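Local coordinates for protein TRAP dicarboxylate transporter-DctP subunit (Rhodobacter sphaeroides, PDB 4PE3) that probably binds a small organic solute, perhaps a dicarboxylate, in the periplasm and hands it to the membrane components of a TRAP transporter, at residues A[81-85]-A[86-90]; A[92-95]-A[96-100]; A[137-141]-A[142-146]; A[335-339]-A[340-344]. One frame throughout, in Å; residues are numbered along the deposited sequence. Where two conformers were deposited one is given.

Interaction 1: A[81-85]-A[86-90]; sequences PDAIQ and AGLID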
loop_
_atom_site.group_PDB
_atom_site.type_symbol
_atom_site.label_atom_id
_atom_site.label_comp_id
_atom_site.label_asym_id
_atom_site.label_seq_id
_atom_site.Cartn_x
_atom_site.Cartn_y
_atom_site.Cartn_z
ATOM N N PRO A 81 4.217 17.703 2.249
ATOM C CA PRO A 81 3.412 18.250 3.353
ATOM C C PRO A 81 3.733 19.707 3.634
ATOM O O PRO A 81 2.828 20.518 3.820
ATOM C CB PRO A 81 3.778 17.351 4.554
ATOM C CG PRO A 81 4.238 16.057 3.934
ATOM C CD PRO A 81 4.950 16.487 2.655
ATOM N N ASP A 82 5.014 20.034 3.673
ATOM C CA ASP A 82 5.454 21.404 3.866
ATOM C C ASP A 82 4.860 22.341 2.794
ATOM O O ASP A 82 4.345 23.436 3.089
ATOM C CB ASP A 82 6.987 21.433 3.830
ATOM C CG ASP A 82 7.616 20.631 4.979
ATOM O OD1 ASP A 82 7.001 20.575 6.063
ATOM O OD2 ASP A 82 8.717 20.054 4.813
ATOM N N ALA A 83 4.937 21.905 1.542
ATOM C CA ALA A 83 4.503 22.727 0.419
ATOM C C ALA A 83 3.002 22.986 0.483
ATOM O O ALA A 83 2.529 24.065 0.117
ATOM C CB ALA A 83 4.861 22.054 -0.888
ATOM N N ILE A 84 2.263 21.987 0.935
ATOM C CA ILE A 84 0.815 22.083 1.077
ATOM C C ILE A 84 0.444 23.118 2.132
ATOM O O ILE A 84 -0.368 24.004 1.892
ATOM C CB ILE A 84 0.204 20.715 1.436
ATOM C CG1 ILE A 84 0.239 19.803 0.207
ATOM C CG2 ILE A 84 -1.242 20.869 1.899
ATOM C CD1 ILE A 84 0.129 18.326 0.558
ATOM N N GLN A 85 1.023 23.013 3.317
ATOM C CA GLN A 85 0.649 23.954 4.366
ATOM C C GLN A 85 1.088 25.379 4.025
ATOM O O GLN A 85 0.471 26.354 4.474
ATOM C CB GLN A 85 1.231 23.552 5.709
ATOM C CG GLN A 85 0.606 24.358 6.862
ATOM C CD GLN A 85 1.316 24.180 8.188
ATOM O OE1 GLN A 85 1.078 24.942 9.131
ATOM N NE2 GLN A 85 2.179 23.171 8.281
ATOM N N ALA A 86 2.156 25.510 3.242
ATOM C CA ALA A 86 2.661 26.829 2.838
ATOM C C ALA A 86 1.855 27.463 1.703
ATOM O O ALA A 86 1.940 28.675 1.473
ATOM C CB ALA A 86 4.116 26.731 2.425
ATOM N N GLY A 87 1.102 26.657 0.966
ATOM C CA GLY A 87 0.284 27.180 -0.122
ATOM C C GLY A 87 0.956 27.080 -1.475
ATOM O O GLY A 87 0.443 27.587 -2.473
ATOM N N LEU A 88 2.111 26.431 -1.510
ATOM C CA LEU A 88 2.859 26.261 -2.754
ATOM C C LEU A 88 2.198 25.215 -3.675
ATOM O O LEU A 88 2.181 25.348 -4.899
ATOM C CB LEU A 88 4.297 25.875 -2.423
ATOM C CG LEU A 88 5.210 25.564 -3.606
ATOM C CD1 LEU A 88 5.259 26.747 -4.575
ATOM C CD2 LEU A 88 6.604 25.219 -3.105
ATOM N N ILE A 89 1.674 24.158 -3.071
ATOM C CA ILE A 89 0.725 23.269 -3.736
ATOM C C ILE A 89 -0.444 23.135 -2.754
ATOM O O ILE A 89 -0.359 23.638 -1.620
ATOM C CB ILE A 89 1.324 21.884 -4.053
ATOM C CG1 ILE A 89 1.798 21.188 -2.777
ATOM C CG2 ILE A 89 2.475 21.998 -5.051
ATOM C CD1 ILE A 89 2.323 19.779 -3.047
ATOM N N ASP A 90 -1.539 22.519 -3.174
ATOM C CA ASP A 90 -2.738 22.404 -2.340
ATOM C C ASP A 90 -3.003 21.005 -1.794
ATOM O O ASP A 90 -3.750 20.863 -0.828
ATOM C CB ASP A 90 -3.956 22.878 -3.122
ATOM C CG ASP A 90 -3.824 24.312 -3.564
ATOM O OD1 ASP A 90 -3.601 25.197 -2.711
ATOM O OD2 ASP A 90 -3.902 24.564 -4.785
#

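Interaction 2: A[92-95]-A[96-100]; sequences HITD and TSYFA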
loop_
_atom_site.group_PDB
_atom_site.type_symbol
_atom_site.label_atom_id
_atom_site.label_comp_id
_atom_site.label_asym_id
_atom_site.label_seq_id
_atom_site.Cartn_x
_atom_site.Cartn_y
_atom_site.Cartn_z
ATOM N N HIS A 92 -1.657 16.440 -2.090
ATOM C CA HIS A 92 -0.839 15.383 -2.688
ATOM C C HIS A 92 -1.564 14.062 -2.762
ATOM O O HIS A 92 -2.564 13.836 -2.056
ATOM C CB HIS A 92 0.533 15.233 -1.994
ATOM C CG HIS A 92 0.485 14.825 -0.547
ATOM N ND1 HIS A 92 1.563 15.028 0.283
ATOM C CD2 HIS A 92 -0.445 14.166 0.190
ATOM C CE1 HIS A 92 1.285 14.546 1.486
ATOM N NE2 HIS A 92 0.070 14.035 1.457
ATOM N N ILE A 93 -1.072 13.211 -3.651
ATOM C CA ILE A 93 -1.479 11.816 -3.718
ATOM C C ILE A 93 -0.156 11.090 -3.627
ATOM O O ILE A 93 0.611 11.070 -4.592
ATOM C CB ILE A 93 -2.221 11.476 -5.029
ATOM C CG1 ILE A 93 -3.439 12.375 -5.233
ATOM C CG2 ILE A 93 -2.622 10.003 -5.000
ATOM C CD1 ILE A 93 -4.218 12.118 -6.505
ATOM N N THR A 94 0.156 10.514 -2.463
ATOM C CA THR A 94 1.517 10.070 -2.230
ATOM C C THR A 94 1.632 8.893 -1.260
ATOM O O THR A 94 0.680 8.539 -0.583
ATOM C CB THR A 94 2.393 11.248 -1.738
ATOM O OG1 THR A 94 3.772 10.895 -1.868
ATOM C CG2 THR A 94 2.077 11.592 -0.285
ATOM N N ASP A 95 2.817 8.316 -1.234
ATOM C CA ASP A 95 3.126 7.139 -0.440
ATOM C C ASP A 95 3.399 7.608 0.957
ATOM O O ASP A 95 4.407 8.259 1.229
ATOM C CB ASP A 95 4.387 6.503 -1.036
ATOM C CG ASP A 95 4.733 5.162 -0.445
ATOM O OD1 ASP A 95 4.578 4.956 0.771
ATOM O OD2 ASP A 95 5.209 4.306 -1.230
ATOM N N THR A 96 2.506 7.264 1.880
ATOM C CA THR A 96 2.617 7.713 3.269
ATOM C C THR A 96 3.894 7.202 3.945
ATOM O O THR A 96 4.408 7.826 4.874
ATOM C CB THR A 96 1.349 7.291 4.051
ATOM O OG1 THR A 96 0.211 7.890 3.421
ATOM C CG2 THR A 96 1.402 7.700 5.528
ATOM N N SER A 97 4.451 6.108 3.437
ATOM C CA SER A 97 5.690 5.590 3.993
ATOM C C SER A 97 6.863 6.557 3.814
ATOM O O SER A 97 7.852 6.457 4.542
ATOM C CB SER A 97 6.034 4.237 3.378
ATOM O OG SER A 97 6.546 4.397 2.084
ATOM N N TYR A 98 6.744 7.492 2.879
ATOM C CA TYR A 98 7.789 8.489 2.676
ATOM C C TYR A 98 8.065 9.319 3.922
ATOM O O TYR A 98 9.124 9.940 4.052
ATOM C CB TYR A 98 7.391 9.438 1.554
ATOM C CG TYR A 98 7.413 8.861 0.152
ATOM C CD1 TYR A 98 8.153 7.727 -0.163
ATOM C CD2 TYR A 98 6.689 9.464 -0.858
ATOM C CE1 TYR A 98 8.170 7.221 -1.467
ATOM C CE2 TYR A 98 6.704 8.971 -2.146
ATOM C CZ TYR A 98 7.438 7.850 -2.438
ATOM O OH TYR A 98 7.442 7.376 -3.732
ATOM N N PHE A 99 7.126 9.309 4.864
ATOM C CA PHE A 99 7.225 10.203 6.013
ATOM C C PHE A 99 7.589 9.472 7.296
ATOM O O PHE A 99 7.467 10.034 8.391
ATOM C CB PHE A 99 5.920 11.004 6.117
ATOM C CG PHE A 99 5.511 11.627 4.803
ATOM C CD1 PHE A 99 6.326 12.571 4.199
ATOM C CD2 PHE A 99 4.334 11.271 4.169
ATOM C CE1 PHE A 99 5.983 13.126 2.970
ATOM C CE2 PHE A 99 3.987 11.827 2.940
ATOM C CZ PHE A 99 4.811 12.770 2.353
ATOM N N ALA A 100 8.055 8.230 7.166
ATOM C CA ALA A 100 8.453 7.446 8.332
ATOM C C ALA A 100 9.532 8.118 9.170
ATOM O O ALA A 100 9.629 7.875 10.376
ATOM C CB ALA A 100 8.921 6.058 7.890
#

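Interaction 3: A[137-141]-A[142-146]; sequences ELINP and YGLQF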
loop_
_atom_site.group_PDB
_atom_site.type_symbol
_atom_site.label_atom_id
_atom_site.label_comp_id
_atom_site.label_asym_id
_atom_site.label_seq_id
_atom_site.Cartn_x
_atom_site.Cartn_y
_atom_site.Cartn_z
ATOM N N GLU A 137 -4.951 12.474 12.826
ATOM C CA GLU A 137 -4.154 12.762 14.003
ATOM C C GLU A 137 -2.696 12.907 13.617
ATOM O O GLU A 137 -1.966 13.696 14.216
ATOM C CB GLU A 137 -4.291 11.656 15.063
ATOM C CG GLU A 137 -3.627 12.061 16.385
ATOM C CD GLU A 137 -3.823 11.063 17.517
ATOM O OE1 GLU A 137 -4.543 10.068 17.320
ATOM O OE2 GLU A 137 -3.244 11.294 18.607
ATOM N N LEU A 138 -2.270 12.151 12.599
ATOM C CA LEU A 138 -0.896 12.219 12.154
ATOM C C LEU A 138 -0.607 13.454 11.325
ATOM O O LEU A 138 0.466 14.028 11.443
ATOM C CB LEU A 138 -0.537 10.971 11.333
ATOM C CG LEU A 138 -0.288 9.717 12.164
ATOM C CD1 LEU A 138 -0.166 8.497 11.270
ATOM C CD2 LEU A 138 0.968 9.884 12.989
ATOM N N ILE A 139 -1.548 13.856 10.480
ATOM C CA ILE A 139 -1.226 14.900 9.515
ATOM C C ILE A 139 -1.873 16.262 9.731
ATOM O O ILE A 139 -1.382 17.247 9.186
ATOM C CB ILE A 139 -1.383 14.433 8.034
ATOM C CG1 ILE A 139 -2.843 14.338 7.584
ATOM C CG2 ILE A 139 -0.698 13.084 7.851
ATOM C CD1 ILE A 139 -3.023 13.978 6.115
ATOM N N ASN A 140 -2.902 16.359 10.574
ATOM C CA ASN A 140 -3.408 17.677 10.979
ATOM C C ASN A 140 -2.289 18.513 11.604
ATOM O O ASN A 140 -2.219 19.718 11.372
ATOM C CB ASN A 140 -4.579 17.580 11.952
ATOM C CG ASN A 140 -5.867 17.044 11.339
ATOM O OD1 ASN A 140 -6.808 16.743 12.079
ATOM N ND2 ASN A 140 -5.923 16.898 10.014
ATOM N N PRO A 141 -1.400 17.901 12.394
ATOM C CA PRO A 141 -0.303 18.701 12.959
ATOM C C PRO A 141 0.657 19.290 11.922
ATOM O O PRO A 141 1.457 20.176 12.258
ATOM C CB PRO A 141 0.423 17.696 13.865
ATOM C CG PRO A 141 -0.641 16.742 14.282
ATOM C CD PRO A 141 -1.478 16.569 13.035
ATOM N N TYR A 142 0.548 18.828 10.681
ATOM C CA TYR A 142 1.317 19.367 9.565
ATOM C C TYR A 142 0.489 20.271 8.674
ATOM O O TYR A 142 0.982 20.729 7.644
ATOM C CB TYR A 142 1.915 18.213 8.763
ATOM C CG TYR A 142 2.940 17.492 9.578
ATOM C CD1 TYR A 142 4.080 18.146 10.006
ATOM C CD2 TYR A 142 2.749 16.192 9.965
ATOM C CE1 TYR A 142 5.020 17.502 10.767
ATOM C CE2 TYR A 142 3.675 15.536 10.725
ATOM C CZ TYR A 142 4.811 16.192 11.127
ATOM O OH TYR A 142 5.734 15.529 11.894
ATOM N N GLY A 143 -0.751 20.562 9.052
ATOM C CA GLY A 143 -1.601 21.445 8.270
ATOM C C GLY A 143 -2.328 20.763 7.130
ATOM O O GLY A 143 -2.786 21.460 6.203
ATOM N N LEU A 144 -2.418 19.431 7.180
ATOM C CA LEU A 144 -3.088 18.641 6.141
ATOM C C LEU A 144 -4.371 17.995 6.647
ATOM O O LEU A 144 -4.480 17.648 7.834
ATOM C CB LEU A 144 -2.173 17.534 5.623
ATOM C CG LEU A 144 -1.137 17.876 4.575
ATOM C CD1 LEU A 144 -0.192 18.958 4.985
ATOM C CD2 LEU A 144 -0.353 16.612 4.239
ATOM N N GLN A 145 -5.348 17.857 5.766
ATOM C CA GLN A 145 -6.524 17.051 5.996
ATOM C C GLN A 145 -6.402 15.801 5.138
ATOM O O GLN A 145 -6.133 15.898 3.941
ATOM C CB GLN A 145 -7.774 17.804 5.587
ATOM C CG GLN A 145 -9.023 17.016 5.871
ATOM C CD GLN A 145 -9.292 16.882 7.359
ATOM O OE1 GLN A 145 -8.676 17.569 8.193
ATOM N NE2 GLN A 145 -10.213 15.989 7.708
ATOM N N PHE A 146 -6.567 14.625 5.740
ATOM C CA PHE A 146 -6.600 13.335 5.017
ATOM C C PHE A 146 -7.989 13.174 4.417
ATOM O O PHE A 146 -8.978 13.204 5.134
ATOM C CB PHE A 146 -6.284 12.183 5.981
ATOM C CG PHE A 146 -6.423 10.817 5.371
ATOM C CD1 PHE A 146 -5.482 10.350 4.489
ATOM C CD2 PHE A 146 -7.491 10.000 5.693
ATOM C CE1 PHE A 146 -5.597 9.090 3.931
ATOM C CE2 PHE A 146 -7.601 8.729 5.143
ATOM C CZ PHE A 146 -6.664 8.290 4.263
#

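Interaction 4: A[335-339]-A[340-344]; sequences TYLKD and KGLMA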
loop_
_atom_site.group_PDB
_atom_site.type_symbol
_atom_site.label_atom_id
_atom_site.label_comp_id
_atom_site.label_asym_id
_atom_site.label_seq_id
_atom_site.Cartn_x
_atom_site.Cartn_y
_atom_site.Cartn_z
ATOM N N THR A 335 -6.807 -4.079 17.329
ATOM C CA THR A 335 -8.213 -4.126 17.690
ATOM C C THR A 335 -9.082 -4.457 16.480
ATOM O O THR A 335 -9.948 -5.323 16.558
ATOM C CB THR A 335 -8.672 -2.797 18.334
ATOM O OG1 THR A 335 -7.943 -2.594 19.549
ATOM C CG2 THR A 335 -10.165 -2.824 18.637
ATOM N N TYR A 336 -8.822 -3.805 15.351
ATOM C CA TYR A 336 -9.576 -4.048 14.123
ATOM C C TYR A 336 -9.455 -5.500 13.629
ATOM O O TYR A 336 -10.454 -6.162 13.343
ATOM C CB TYR A 336 -9.115 -3.072 13.019
ATOM C CG TYR A 336 -9.822 -3.317 11.710
ATOM C CD1 TYR A 336 -11.076 -2.773 11.469
ATOM C CD2 TYR A 336 -9.256 -4.126 10.735
ATOM C CE1 TYR A 336 -11.734 -3.019 10.299
ATOM C CE2 TYR A 336 -9.910 -4.370 9.557
ATOM C CZ TYR A 336 -11.145 -3.828 9.346
ATOM O OH TYR A 336 -11.804 -4.065 8.177
ATOM N N LEU A 337 -8.227 -5.975 13.538
ATOM C CA LEU A 337 -7.965 -7.332 13.062
ATOM C C LEU A 337 -8.608 -8.374 13.965
ATOM O O LEU A 337 -9.186 -9.340 13.464
ATOM C CB LEU A 337 -6.460 -7.564 12.955
ATOM C CG LEU A 337 -5.760 -6.670 11.928
ATOM C CD1 LEU A 337 -4.252 -6.796 12.046
ATOM C CD2 LEU A 337 -6.196 -7.009 10.509
ATOM N N LYS A 338 -8.520 -8.194 15.280
ATOM C CA LYS A 338 -9.118 -9.153 16.191
ATOM C C LYS A 338 -10.627 -9.118 16.043
ATOM O O LYS A 338 -11.299 -10.152 16.017
ATOM C CB LYS A 338 -8.698 -8.870 17.638
ATOM C CG LYS A 338 -7.254 -9.233 17.952
ATOM C CD LYS A 338 -6.952 -9.046 19.425
ATOM C CE LYS A 338 -5.500 -9.360 19.749
ATOM N NZ LYS A 338 -5.332 -9.574 21.218
ATOM N N ASP A 339 -11.163 -7.913 15.933
ATOM C CA ASP A 339 -12.593 -7.744 15.829
ATOM C C ASP A 339 -13.163 -8.385 14.563
ATOM O O ASP A 339 -14.285 -8.904 14.573
ATOM C CB ASP A 339 -12.937 -6.267 15.852
ATOM C CG ASP A 339 -14.365 -6.033 15.531
ATOM O OD1 ASP A 339 -15.200 -6.430 16.360
ATOM O OD2 ASP A 339 -14.659 -5.499 14.445
ATOM N N LYS A 340 -12.387 -8.354 13.480
ATOM C CA LYS A 340 -12.830 -8.923 12.205
ATOM C C LYS A 340 -12.525 -10.415 12.078
ATOM O O LYS A 340 -12.806 -11.022 11.041
ATOM C CB LYS A 340 -12.210 -8.169 11.025
ATOM C CG LYS A 340 -12.719 -6.749 10.849
ATOM C CD LYS A 340 -14.202 -6.661 11.178
ATOM C CE LYS A 340 -14.859 -5.436 10.572
ATOM N NZ LYS A 340 -15.036 -5.639 9.106
ATOM N N GLY A 341 -11.943 -11.001 13.118
ATOM C CA GLY A 341 -11.611 -12.421 13.093
ATOM C C GLY A 341 -10.397 -12.747 12.239
ATOM O O GLY A 341 -10.181 -13.901 11.853
ATOM N N LEU A 342 -9.598 -11.730 11.944
ATOM C CA LEU A 342 -8.431 -11.885 11.103
ATOM C C LEU A 342 -7.187 -12.271 11.891
ATOM O O LEU A 342 -6.201 -12.755 11.325
ATOM C CB LEU A 342 -8.193 -10.567 10.356
ATOM C CG LEU A 342 -9.254 -10.273 9.287
ATOM C CD1 LEU A 342 -9.089 -8.870 8.693
ATOM C CD2 LEU A 342 -9.242 -11.331 8.183
HETATM N N MSE A 343 -7.213 -12.048 13.196
HETATM C CA MSE A 343 -6.077 -12.391 14.033
HETATM C C MSE A 343 -6.571 -12.994 15.330
HETATM O O MSE A 343 -7.645 -12.639 15.812
HETATM C CB MSE A 343 -5.273 -11.140 14.329
HETATM C CG MSE A 343 -3.790 -11.348 14.490
HETATM SE SE MSE A 343 -3.052 -9.580 14.672
HETATM C CE MSE A 343 -3.529 -9.311 16.523
ATOM N N ALA A 344 -5.776 -13.905 15.887
ATOM C CA ALA A 344 -6.138 -14.626 17.098
ATOM C C ALA A 344 -6.511 -13.637 18.175
ATOM O O ALA A 344 -5.787 -12.676 18.415
ATOM C CB ALA A 344 -4.988 -15.537 17.571
HETATM O O HOH W 1 -10.163 -12.695 16.468
#

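Interaction 1: A[81-85]-A[86-90]
The Ala83 C=O takes Leu88 N in its own plane, with Ala83 O to Leu88 N at 2.9 Å. Weak bonds from Gly87 N and Ile89 N reach the same oxygen. The carbonyl of Ile84 is met over a face instead. Gly87 N stands well above its plane, 3.2 Å from Ile84 O. One turn back, Ala86 N bonds Asp82 O at 3.0 Å.

Leu88 N to Ala83 O and Gly87 N to Ile84 O make the Schellman motif that ends the helix. The Ala86 N bond is the last regular helical one. Gly87 takes a positive phi of 96° and breaks the helix. The chain then turns back, and Ile84 CA makes a CH...O contact of 3.3 Å with Ile89 O.

Beside the polar turn lies an apolar patch. Ile89 CG1 sits between its own backbone N and carbonyl carbon (chi1 59°), which sets it against the helix. It touches Ile84 CG1 at 3.6 Å and Ala83 CB at 3.7 Å. Its CD1 meets the same two side chains a little farther off. The Ile84 and Ile89 chains run slantwise over each other. On another branch, Ile84 CG2 packs on Asp90 O at 3.7 Å.

The turn joins helix 80-86 to strand 91-95. Ile84 O also accepts from Asn248 ND2, and Asp90 OD2 from Arg34 N. Ile89 rests on Gln36 of strand 32-37, while Ile84 covers His92 of strand 91-95.

Interaction 2: A[92-95]-A[96-100]
Asp95 lays its CB over the centre of one face of the Tyr98 ring. The CB is 3.6 Å from the Tyr98 ring centroid, a CH-pi contact. The carboxylate is stacked with the ring, their planes 28° apart. Thr94 OG1 comes to the edge of the same ring instead, 3.4 Å from Tyr98 CD2. Tyr77 adds an edge-to-face contact with Tyr98.

Asp95 also grips the turn by hydrogen bonds. Its CG is anti to the backbone N (chi1 -172°), which swings OD1 forward to Ser97. Ser97 N meets Asp95 OD1 on the anti side at 2.9 Å. Ser97 OG donates to that oxygen too, but the modelled separation is so short that its exact length is doubtful. Tyr98 N bonds Asp95 O at 3.0 Å, coming from above the carbonyl plane.

A second cluster lies beyond Thr94. Its CG2 sits over the centre of one His92 face and touches the edge of Phe99, at 3.8 Å from CE2 of Phe99. The His92 and Phe99 rings come from opposite directions. Their planes are nearly parallel, 16° apart, but slid so far that they barely overlap, with centroids of the His92 and Phe99 rings 5.9 Å apart. Both His92 nitrogens are satisfied: ND1 by Thr80 and NE2 by Glu244. An acetate lies close to this histidine.

The bond from Asp95 OD1 to Ser97 N makes an Asx turn. It leads from inner strand 91-95 of the mixed sheet into a 3-10 turn, one of the strand-to-helix connections of the family 7 solute-binding fold.

Interaction 3: A[137-141]-A[142-146]
A Schellman motif closes helix 131-139 and leads into strand 144-150. Gly143, with positive phi, is its C-prime residue. Leu144 N bonds Ile139 O at 3.1 Å, and Gly143 N bonds Asn140 O at 2.9 Å. Tyr142 N also reaches Ile139 O, at 2.9 Å. It arrives over the opposite face of that carbonyl from Leu144 N.

The Asn140 side chain adds a link to the strand. Its ND2 gives a bond of 2.7 Å to Leu144 O, in the carbonyl plane and only 8° out of the Asn140 amide plane. A weak bond runs from the same nitrogen to Gln145 OE1, whose stronger partner is Lys249. The two amides lie side by side.

On the apolar side, Ile139 CD1 touches Leu144 CB and Phe146 CB, both at 3.7 Å. The Ile139 and Leu144 chains cross at about a right angle. The Tyr142 ring turns its edge to Ile139 CA, and Arg102 makes a cation-pi contact with it.

Two donors thus share Ile139 O at the helix end, where backbone oxygens lack their usual helical partners. The in-plane bond from Asn140 ND2 to Leu144 O probably fixes the rotation of the amide about its CB-CG bond.

Interaction 4: A[335-339]-A[340-344]
Leu342 N bonds Leu337 O at 2.9 Å, and Gly341 N bonds Lys338 O at 3.1 Å. With positive phi at Gly341, this is a Schellman motif at the end of helix 324-339. Lys340 N still makes a helical bond to Tyr336 O, at 2.9 Å. A water joins Lys338 O to Met343 O, the latter residue being selenomethionine.

The apolar contacts centre on Leu337, which is buried. Leu337 CD2 meets Leu342 CD1 at 3.9 Å, with the two chains at about a right angle. Leu337 CB meets Met343 CB at 4.0 Å, and Trp316 of helix 302-320 covers both residues.

One CH-pi contact spans the turn. Lys340 CG lies over a face of the Tyr336 ring, 3.9 Å from the ring centroid and offset toward the rim. The Lys340 chain bends at chi2 (-37°), which carries it across the ring.

The polar ends have partners beyond the turn. Lys340 NZ and Tyr336 OH both bind Asp124 OD2, Lys338 NZ pairs with the terminal carboxylate of Glu345, and Asp339 OD1 coordinates a zinc ion. Sharing Asp124 probably helps keep the Lys340 chain over the Tyr336 ring, and the zinc would draw charge from the Asp339 carboxylate.

In the fold
Interactions 1, 3 and 4 all end a helix with a Schellman motif, while interaction 2 turns a strand into a 3-10 segment. Interaction 2 lies nearest the centre of the chain, and its touching residues include none that is exposed. Its chemistry is aromatic, with a carboxylate in the turn. Ile84 of interaction 1 and His92 of interaction 2 both pack on Leu144 of interaction 3, so these three touch one another. Interaction 3 adds a side-chain amide where interaction 1 relies on backbone and isoleucines. Interaction 4 stands apart, its nearest atoms about 13 Å from those of interaction 3. It is partly buried, as interaction 1 is, with lysines and a zinc ligand on its surface side.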